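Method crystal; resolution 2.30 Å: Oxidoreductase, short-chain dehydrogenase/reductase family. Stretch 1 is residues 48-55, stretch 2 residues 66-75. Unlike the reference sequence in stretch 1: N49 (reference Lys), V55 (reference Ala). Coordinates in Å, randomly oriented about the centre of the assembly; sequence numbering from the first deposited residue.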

# COMPACT_ATOMS: atom_id res chain seq x y z
N GLY A 48 10.78 27.47 6.17
CA GLY A 48 10.68 28.45 7.25
C GLY A 48 10.18 27.89 8.57
O GLY A 48 10.70 26.89 9.06
N ASN A 49 9.16 28.55 9.12
CA ASN A 49 8.66 28.26 10.47
C ASN A 49 7.80 27.00 10.58
O ASN A 49 7.37 26.62 11.66
CB ASN A 49 7.95 29.49 11.09
CG ASN A 49 6.76 29.99 10.27
OD1 ASN A 49 5.84 30.60 10.82
ND2 ASN A 49 6.77 29.76 8.96
N ALA A 50 7.59 26.34 9.44
CA ALA A 50 6.88 25.08 9.37
C ALA A 50 7.74 23.90 9.85
O ALA A 50 7.22 22.82 10.14
CB ALA A 50 6.39 24.84 7.96
N VAL A 51 9.05 24.11 9.95
CA VAL A 51 9.98 23.03 10.27
C VAL A 51 11.11 23.50 11.18
O VAL A 51 11.35 24.69 11.30
CB VAL A 51 10.64 22.43 8.98
CG1 VAL A 51 9.59 21.77 8.05
CG2 VAL A 51 11.44 23.49 8.24
N ILE A 52 11.78 22.54 11.80
CA ILE A 52 13.10 22.76 12.38
C ILE A 52 14.04 21.64 11.96
O ILE A 52 13.63 20.48 11.85
CB ILE A 52 13.10 22.73 13.92
CG1 ILE A 52 11.93 21.88 14.41
CG2 ILE A 52 13.07 24.12 14.47
CD1 ILE A 52 12.28 20.97 15.52
N GLY A 53 15.31 22.00 11.79
CA GLY A 53 16.37 21.04 11.59
C GLY A 53 17.01 20.69 12.91
O GLY A 53 17.59 21.55 13.58
N ILE A 54 16.88 19.43 13.31
CA ILE A 54 17.63 18.89 14.43
C ILE A 54 18.73 18.02 13.84
O ILE A 54 18.45 17.05 13.14
CB ILE A 54 16.72 18.03 15.35
CG1 ILE A 54 15.59 18.88 15.94
CG2 ILE A 54 17.54 17.36 16.43
CD1 ILE A 54 14.33 18.09 16.13
N VAL A 55 19.98 18.40 14.06
CA VAL A 55 21.08 17.56 13.60
C VAL A 55 21.25 16.47 14.65
O VAL A 55 21.26 16.75 15.84
CB VAL A 55 22.38 18.35 13.39
CG1 VAL A 55 23.51 17.41 12.94
CG2 VAL A 55 22.19 19.45 12.35
N VAL A 66 18.55 13.06 22.86
CA VAL A 66 18.72 14.50 22.75
C VAL A 66 17.89 15.07 21.60
O VAL A 66 17.19 16.07 21.77
CB VAL A 66 20.23 14.88 22.59
CG1 VAL A 66 20.41 16.36 22.29
CG2 VAL A 66 21.01 14.50 23.86
N ALA A 67 17.97 14.42 20.44
CA ALA A 67 17.28 14.86 19.24
C ALA A 67 15.76 14.84 19.41
O ALA A 67 15.08 15.73 18.91
CB ALA A 67 17.70 14.01 18.03
N PHE A 68 15.24 13.82 20.09
CA PHE A 68 13.81 13.71 20.29
C PHE A 68 13.29 14.72 21.32
O PHE A 68 12.16 15.21 21.19
CB PHE A 68 13.40 12.27 20.63
CG PHE A 68 13.08 11.43 19.41
CD1 PHE A 68 11.77 11.31 18.95
CD2 PHE A 68 14.08 10.76 18.71
CE1 PHE A 68 11.46 10.53 17.82
CE2 PHE A 68 13.79 9.98 17.58
CZ PHE A 68 12.47 9.87 17.13
N ALA A 69 14.14 15.04 22.31
CA ALA A 69 13.84 16.03 23.34
C ALA A 69 13.66 17.43 22.76
O ALA A 69 12.79 18.18 23.20
CB ALA A 69 14.93 16.04 24.44
N ALA A 70 14.49 17.78 21.77
CA ALA A 70 14.35 19.06 21.07
C ALA A 70 13.09 19.07 20.19
O ALA A 70 12.37 20.07 20.15
CB ALA A 70 15.61 19.35 20.24
N ALA A 71 12.83 17.95 19.52
CA ALA A 71 11.63 17.83 18.68
C ALA A 71 10.33 18.03 19.47
O ALA A 71 9.49 18.87 19.11
CB ALA A 71 11.60 16.50 17.97
N VAL A 72 10.16 17.25 20.54
CA VAL A 72 9.04 17.44 21.45
C VAL A 72 9.04 18.86 22.03
O VAL A 72 7.99 19.49 22.14
CB VAL A 72 9.05 16.38 22.57
CG1 VAL A 72 8.10 16.77 23.71
CG2 VAL A 72 8.68 15.01 22.00
N GLU A 73 10.22 19.38 22.36
CA GLU A 73 10.35 20.76 22.85
C GLU A 73 9.70 21.76 21.89
O GLU A 73 8.98 22.66 22.32
CB GLU A 73 11.82 21.11 23.09
CG GLU A 73 12.11 22.58 23.43
CD GLU A 73 13.61 22.87 23.58
OE1 GLU A 73 13.95 23.97 24.10
OE2 GLU A 73 14.44 22.02 23.20
N TRP A 74 9.94 21.57 20.59
CA TRP A 74 9.50 22.53 19.57
C TRP A 74 8.09 22.28 19.03
O TRP A 74 7.36 23.22 18.72
CB TRP A 74 10.52 22.58 18.43
CG TRP A 74 10.10 23.37 17.23
CD1 TRP A 74 10.32 24.69 17.00
CD2 TRP A 74 9.40 22.87 16.08
NE1 TRP A 74 9.79 25.05 15.78
CE2 TRP A 74 9.22 23.95 15.20
CE3 TRP A 74 8.90 21.61 15.72
CZ2 TRP A 74 8.57 23.82 13.97
CZ3 TRP A 74 8.26 21.48 14.48
CH2 TRP A 74 8.10 22.57 13.63
N GLY A 75 7.69 21.01 18.93
CA GLY A 75 6.38 20.71 18.37
C GLY A 75 5.43 19.93 19.24
O GLY A 75 4.34 19.57 18.80

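Strand 51-55 lies against helix 66-75 in a nearly antiparallel arrangement, with 164° between their N-to-C directions and a closest axial approach of 8.7 Å. No hydrogen bond crosses between the two stretches; the helix satisfies its own backbone through i to i-4 bonds, such as A70 N to V66 O (3.2 Å) and G75 N to A71 O (2.8 Å), and the union with the strand rests on apolar packing. In total 355 Å² of surface is buried, counting both sides.

V66, at the start of the stretch, makes no contact with the strand. The first meeting point is A67, whose CB lies 3.7 Å from I54 CG2. The small methyl accompanies a close backbone approach, the two CA atoms being 6.3 Å apart. F68 directs its CA-to-CB bond away from the strand, and A69 is out of reach. One turn on from A67, A70 points toward the strand and its CB stands 4.3 Å from I54 CG1, a looser contact, while A71 CB approaches I54 CD1 at 3.7 Å. I54, buried and with chi1 in the m well, thus lies against the methyls of three alanines.

V72 and E73 take no part. W74 then supplies the largest contact area in either stretch, its chi1 in the t well. I52 CG1 sits over one face of the indole, 3.2 Å from W74 CD2 and 3.3 Å from the centroid of the six-membered ring, a CH-pi contact only 18° off the ring normal. The far end of the ring extends to the 3-10 segment before the strand, where carbonyl oxygens lie at its edge: N49 O is 3.8 Å from W74 CZ2 and A50 O is 3.6 Å from W74 CH2. G75 closes the stretch without touching the strand.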